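Local coordinates for pullulanase (Bacillus acidopullulyticus, PDB 2WAN), which probably hydrolyses the alpha-1,6-glucosidic linkages of pullulan and of branched starch polysaccharides, as a debranching enzyme of the alpha-amylase family, at residues D693-Q697 and K743-N748; M782-K786 and N800-R806. One frame throughout, in Å; residues are numbered along the deposited sequence.

Contact 1 (D693-Q697 and K743-N748); sequences DKTAQ and KILASN
Residues 693-697 form an irregular loop that begins with a type I beta turn from D693 to A696, closed by A696 N to D693 O at 3.1 Å, with K694 at phi/psi -57/-32 and T695 at -93/-1. Residues 743-747 are the last turn of helix 740-747, and N748 is the first residue to leave helical angles. The backbones come nearest at T695 and S747, whose CA atoms lie 3.9 Å apart. D693, chi1 t, folds back so that its OD1 accepts from T695 N at 3.0 Å, an Asx turn laid over the beta turn. K743 uses a t, p, t, t side chain to run beside the loop, and its NZ donates to K694 O at 2.7 Å and A696 O at 2.8 Å, gathering two carbonyls of the bend around one ammonium. The methyl of A746 points at the turn, its CB 3.6 Å from K694 O. S747 OG, chi1 p, donates to N748 OD1 at 2.6 Å. S747 O, at the helix end, is taken up by Q697 NE2 at 2.9 Å and by a water that donates at 2.6 Å to both S747 O and T695 O. Thus the C-terminal end of a helix following barrel strand 728-730 packs on a type I turn with an Asx turn, from the loop after helix 681-688, in the (beta/alpha)8 catalytic domain.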
loop_
_atom_site.group_PDB
_atom_site.type_symbol
_atom_site.label_atom_id
_atom_site.label_comp_id
_atom_site.label_asym_id
_atom_site.label_seq_id
_atom_site.Cartn_x
_atom_site.Cartn_y
_atom_site.Cartn_z
ATOM N N ASP A 693 -1.668 10.407 20.667
ATOM C CA ASP A 693 -2.211 11.071 21.839
ATOM C C ASP A 693 -3.668 11.503 21.598
ATOM O O ASP A 693 -3.935 12.457 20.867
ATOM C CB ASP A 693 -1.316 12.265 22.205
ATOM C CG ASP A 693 -1.774 12.992 23.469
ATOM O OD1 ASP A 693 -2.768 12.574 24.096
ATOM O OD2 ASP A 693 -1.138 14.006 23.834
ATOM N N LYS A 694 -4.604 10.779 22.207
ATOM C CA LYS A 694 -6.030 11.071 22.044
ATOM C C LYS A 694 -6.372 12.491 22.442
ATOM O O LYS A 694 -7.280 13.088 21.869
ATOM C CB LYS A 694 -6.893 10.108 22.860
ATOM C CG LYS A 694 -7.120 8.777 22.191
ATOM C CD LYS A 694 -8.114 7.953 22.991
ATOM C CE LYS A 694 -8.237 6.566 22.425
ATOM N NZ LYS A 694 -9.165 5.751 23.248
ATOM N N THR A 695 -5.650 13.029 23.425
ATOM C CA THR A 695 -5.956 14.372 23.942
ATOM C C THR A 695 -5.153 15.502 23.266
ATOM O O THR A 695 -5.356 16.674 23.581
ATOM C CB THR A 695 -5.791 14.444 25.481
ATOM O OG1 THR A 695 -4.421 14.226 25.819
ATOM C CG2 THR A 695 -6.658 13.381 26.165
ATOM N N ALA A 696 -4.272 15.146 22.324
ATOM C CA ALA A 696 -3.470 16.130 21.579
ATOM C C ALA A 696 -4.371 17.047 20.759
ATOM O O ALA A 696 -5.338 16.595 20.145
ATOM C CB ALA A 696 -2.470 15.429 20.639
ATOM N N GLN A 697 -4.047 18.332 20.765
ATOM C CA GLN A 697 -4.729 19.291 19.899
ATOM C C GLN A 697 -3.850 19.560 18.680
ATOM O O GLN A 697 -2.666 19.210 18.660
ATOM C CB GLN A 697 -5.056 20.570 20.670
ATOM C CG GLN A 697 -6.206 20.363 21.680
ATOM C CD GLN A 697 -6.402 21.538 22.623
ATOM O OE1 GLN A 697 -5.685 22.531 22.555
ATOM N NE2 GLN A 697 -7.386 21.425 23.508
ATOM N N LYS A 743 -12.902 12.520 18.264
ATOM C CA LYS A 743 -11.534 13.004 18.514
ATOM C C LYS A 743 -11.543 14.357 19.224
ATOM O O LYS A 743 -10.787 14.563 20.179
ATOM C CB LYS A 743 -10.754 13.107 17.193
ATOM C CG LYS A 743 -9.507 13.976 17.238
ATOM C CD LYS A 743 -8.415 13.413 18.156
ATOM C CE LYS A 743 -7.452 14.527 18.556
ATOM N NZ LYS A 743 -6.350 14.021 19.464
ATOM N N ILE A 744 -12.398 15.267 18.753
ATOM C CA ILE A 744 -12.465 16.610 19.324
ATOM C C ILE A 744 -13.083 16.565 20.741
ATOM O O ILE A 744 -12.688 17.341 21.612
ATOM C CB ILE A 744 -13.189 17.604 18.396
ATOM C CG1 ILE A 744 -12.360 17.833 17.116
ATOM C CG2 ILE A 744 -13.456 18.950 19.145
ATOM C CD1 ILE A 744 -13.061 18.695 16.079
ATOM N N LEU A 745 -14.026 15.659 20.972
ATOM C CA LEU A 745 -14.534 15.427 22.347
ATOM C C LEU A 745 -13.421 15.005 23.303
ATOM O O LEU A 745 -13.397 15.415 24.479
ATOM C CB LEU A 745 -15.629 14.363 22.340
ATOM C CG LEU A 745 -17.044 14.895 22.165
ATOM C CD1 LEU A 745 -17.957 13.769 21.684
ATOM C CD2 LEU A 745 -17.564 15.532 23.491
ATOM N N ALA A 746 -12.499 14.190 22.800
ATOM C CA ALA A 746 -11.325 13.767 23.576
ATOM C C ALA A 746 -10.287 14.865 23.825
ATOM O O ALA A 746 -9.746 14.956 24.933
ATOM C CB ALA A 746 -10.669 12.541 22.938
ATOM N N SER A 747 -9.995 15.695 22.819
ATOM C CA SER A 747 -8.937 16.705 22.962
ATOM C C SER A 747 -9.434 18.034 23.507
ATOM O O SER A 747 -8.651 18.816 24.030
ATOM C CB SER A 747 -8.213 16.930 21.627
ATOM O OG SER A 747 -9.091 17.435 20.631
ATOM N N ASN A 748 -10.741 18.278 23.366
ATOM C CA ASN A 748 -11.363 19.548 23.746
ATOM C C ASN A 748 -12.633 19.333 24.588
ATOM O O ASN A 748 -13.674 19.899 24.300
ATOM C CB ASN A 748 -11.705 20.371 22.500
ATOM C CG ASN A 748 -10.470 20.776 21.696
ATOM O OD1 ASN A 748 -9.780 19.931 21.112
ATOM N ND2 ASN A 748 -10.186 22.074 21.668
HETATM O O HOH W 1 -6.430 18.265 25.349
HETATM O O HOH W 2 -7.627 17.890 18.117
#

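Contact 2 (M782-K786 and N800-R806)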
loop_
_atom_site.group_PDB
_atom_site.type_symbol
_atom_site.label_atom_id
_atom_site.label_comp_id
_atom_site.label_asym_id
_atom_site.label_seq_id
_atom_site.Cartn_x
_atom_site.Cartn_y
_atom_site.Cartn_z
ATOM N N MET A 782 -22.056 14.775 9.037
ATOM C CA MET A 782 -23.134 14.729 10.020
ATOM C C MET A 782 -22.652 14.338 11.423
ATOM O O MET A 782 -23.431 13.807 12.236
ATOM C CB MET A 782 -24.264 13.805 9.536
ATOM C CG MET A 782 -23.840 12.338 9.301
ATOM S SD MET A 782 -25.269 11.393 8.706
ATOM C CE MET A 782 -24.478 9.839 8.312
ATOM N N LEU A 783 -21.366 14.596 11.688
ATOM C CA LEU A 783 -20.729 14.371 12.999
ATOM C C LEU A 783 -20.946 12.932 13.449
ATOM O O LEU A 783 -21.325 12.667 14.593
ATOM C CB LEU A 783 -21.217 15.385 14.052
ATOM C CG LEU A 783 -21.209 16.879 13.644
ATOM C CD1 LEU A 783 -21.677 17.758 14.844
ATOM C CD2 LEU A 783 -19.810 17.358 13.138
ATOM N N ARG A 784 -20.733 12.000 12.524
ATOM C CA ARG A 784 -20.860 10.578 12.845
ATOM C C ARG A 784 -20.004 10.244 14.067
ATOM O O ARG A 784 -18.904 10.770 14.224
ATOM C CB ARG A 784 -20.458 9.729 11.636
ATOM C CG ARG A 784 -20.318 8.235 11.902
ATOM C CD ARG A 784 -20.361 7.508 10.569
ATOM N NE ARG A 784 -19.896 6.122 10.610
ATOM C CZ ARG A 784 -18.632 5.760 10.431
ATOM N NH1 ARG A 784 -17.702 6.692 10.258
ATOM N NH2 ARG A 784 -18.299 4.463 10.426
ATOM N N THR A 785 -20.555 9.427 14.959
ATOM C CA THR A 785 -19.878 9.083 16.209
ATOM C C THR A 785 -19.800 7.564 16.370
ATOM O O THR A 785 -20.758 6.847 16.044
ATOM C CB THR A 785 -20.584 9.736 17.447
ATOM O OG1 THR A 785 -19.930 9.315 18.651
ATOM C CG2 THR A 785 -22.046 9.355 17.528
ATOM N N LYS A 786 -18.645 7.088 16.842
ATOM C CA LYS A 786 -18.427 5.679 17.165
ATOM C C LYS A 786 -18.410 5.494 18.679
ATOM O O LYS A 786 -17.920 4.473 19.190
ATOM C CB LYS A 786 -17.096 5.190 16.581
ATOM C CG LYS A 786 -17.085 5.159 15.030
ATOM C CD LYS A 786 -15.734 4.805 14.446
ATOM C CE LYS A 786 -15.786 4.737 12.882
ATOM N NZ LYS A 786 -14.458 4.283 12.357
ATOM N N ASN A 800 -20.599 1.611 14.128
ATOM C CA ASN A 800 -20.175 2.027 12.778
ATOM C C ASN A 800 -21.215 2.585 11.813
ATOM O O ASN A 800 -20.850 3.214 10.811
ATOM C CB ASN A 800 -19.496 0.836 12.077
ATOM C CG ASN A 800 -18.127 0.547 12.627
ATOM O OD1 ASN A 800 -17.220 1.367 12.508
ATOM N ND2 ASN A 800 -17.957 -0.634 13.219
ATOM N N GLN A 801 -22.498 2.351 12.055
ATOM C CA GLN A 801 -23.479 2.679 11.013
ATOM C C GLN A 801 -23.567 4.172 10.723
ATOM O O GLN A 801 -23.203 5.017 11.580
ATOM C CB GLN A 801 -24.864 2.157 11.388
ATOM C CG GLN A 801 -25.571 2.994 12.488
ATOM C CD GLN A 801 -26.640 2.192 13.215
ATOM O OE1 GLN A 801 -27.209 1.264 12.643
ATOM N NE2 GLN A 801 -26.929 2.562 14.476
ATOM N N PHE A 802 -24.032 4.498 9.516
ATOM C CA PHE A 802 -24.533 5.846 9.246
ATOM C C PHE A 802 -25.884 5.975 9.966
ATOM O O PHE A 802 -26.880 5.349 9.574
ATOM C CB PHE A 802 -24.689 6.082 7.736
ATOM C CG PHE A 802 -23.400 6.412 7.019
ATOM C CD1 PHE A 802 -22.191 5.799 7.367
ATOM C CD2 PHE A 802 -23.417 7.321 5.967
ATOM C CE1 PHE A 802 -20.994 6.118 6.678
ATOM C CE2 PHE A 802 -22.241 7.632 5.270
ATOM C CZ PHE A 802 -21.038 7.034 5.623
ATOM N N ASP A 803 -25.898 6.757 11.054
ATOM C CA ASP A 803 -27.109 7.060 11.781
ATOM C C ASP A 803 -27.624 8.334 11.122
ATOM O O ASP A 803 -27.101 9.436 11.370
ATOM C CB ASP A 803 -26.785 7.272 13.276
ATOM C CG ASP A 803 -27.945 7.893 14.050
ATOM O OD1 ASP A 803 -29.023 8.099 13.471
ATOM O OD2 ASP A 803 -27.774 8.178 15.254
ATOM N N TRP A 804 -28.618 8.179 10.242
ATOM C CA TRP A 804 -29.053 9.286 9.394
ATOM C C TRP A 804 -29.838 10.365 10.140
ATOM O O TRP A 804 -30.007 11.457 9.621
ATOM C CB TRP A 804 -29.835 8.760 8.179
ATOM C CG TRP A 804 -28.957 7.971 7.219
ATOM C CD1 TRP A 804 -28.678 6.628 7.265
ATOM C CD2 TRP A 804 -28.217 8.491 6.097
ATOM N NE1 TRP A 804 -27.849 6.279 6.218
ATOM C CE2 TRP A 804 -27.551 7.399 5.490
ATOM C CE3 TRP A 804 -28.058 9.776 5.547
ATOM C CZ2 TRP A 804 -26.729 7.545 4.354
ATOM C CZ3 TRP A 804 -27.239 9.925 4.405
ATOM C CH2 TRP A 804 -26.595 8.810 3.821
ATOM N N SER A 805 -30.288 10.067 11.365
ATOM C CA SER A 805 -30.845 11.104 12.232
ATOM C C SER A 805 -29.838 12.224 12.508
ATOM O O SER A 805 -30.235 13.352 12.801
ATOM C CB SER A 805 -31.359 10.525 13.578
ATOM O OG SER A 805 -30.312 10.237 14.481
ATOM N N ARG A 806 -28.545 11.918 12.433
ATOM C CA ARG A 806 -27.532 12.951 12.696
ATOM C C ARG A 806 -27.428 13.955 11.552
ATOM O O ARG A 806 -27.013 15.101 11.749
ATOM C CB ARG A 806 -26.183 12.325 13.021
ATOM C CG ARG A 806 -26.242 11.596 14.368
ATOM C CD ARG A 806 -24.939 10.999 14.771
ATOM N NE ARG A 806 -23.949 11.954 15.295
ATOM C CZ ARG A 806 -23.892 12.418 16.546
ATOM N NH1 ARG A 806 -24.794 12.072 17.473
ATOM N NH2 ARG A 806 -22.905 13.223 16.886
#
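M782 lays its extended side chain along the backbone of 802-804, its CE 3.6 Å from F802 CD2 and its SD 5.1 Å from the centroid of the six-membered ring of W804, an oblique Met-aromatic contact. Its backbone lies close to the helix start as well, with M782 O 3.2 Å from R806 CB. From there R806 turns back over the loop: NE and NH2 both donate to L783 O at 2.8 Å, a two-pronged grip on one carbonyl, while T785 CG2 sits over a face of the guanidinium, 3.7 Å from R806 CZ. A second arginine repeats the device in the reverse sense. R784, although its CA-to-CB bond points away, swings its guanidinium round to N800 O, which accepts from NE at 3.1 Å and NH2 at 2.9 Å; F802 CE1 lies over one face of that group, and R784 NH1 is hydrogen-bonded to Q777. Both segments follow barrel strand 773-777, the eighth and last of the catalytic (beta/alpha)8 fold, so the two arginines tie together neighbouring parts of the excursion that follows it. At the start of helix 805-809, D803 OD1 accepts from S805 OG at 2.7 Å and, in a weak capping bond, from S805 N at 3.1 Å. W804 NE1 is hydrogen-bonded to F443 O, and D742 holds both T785 OG1 and K786 N.

Overall arrangement
Contact 1 closes before contact 2 opens, so the two follow one another along the chain, with centres 19 Å apart and nearest atoms about 6 Å apart without touching. Both lie in the loops and helices that follow the last three strands of the eight-stranded parallel barrel: the loop of contact 1 comes after the sixth strand, 677-679, its helix after the seventh, 728-730, and contact 2 after the eighth, 773-777. Helix 740-747 is the common element, since its last turn forms half of contact 1 while W741 and D742 meet residues of contact 2. Helix 753-769 touches both as well. Successive loops of the barrel are thereby joined to one another through shared helices.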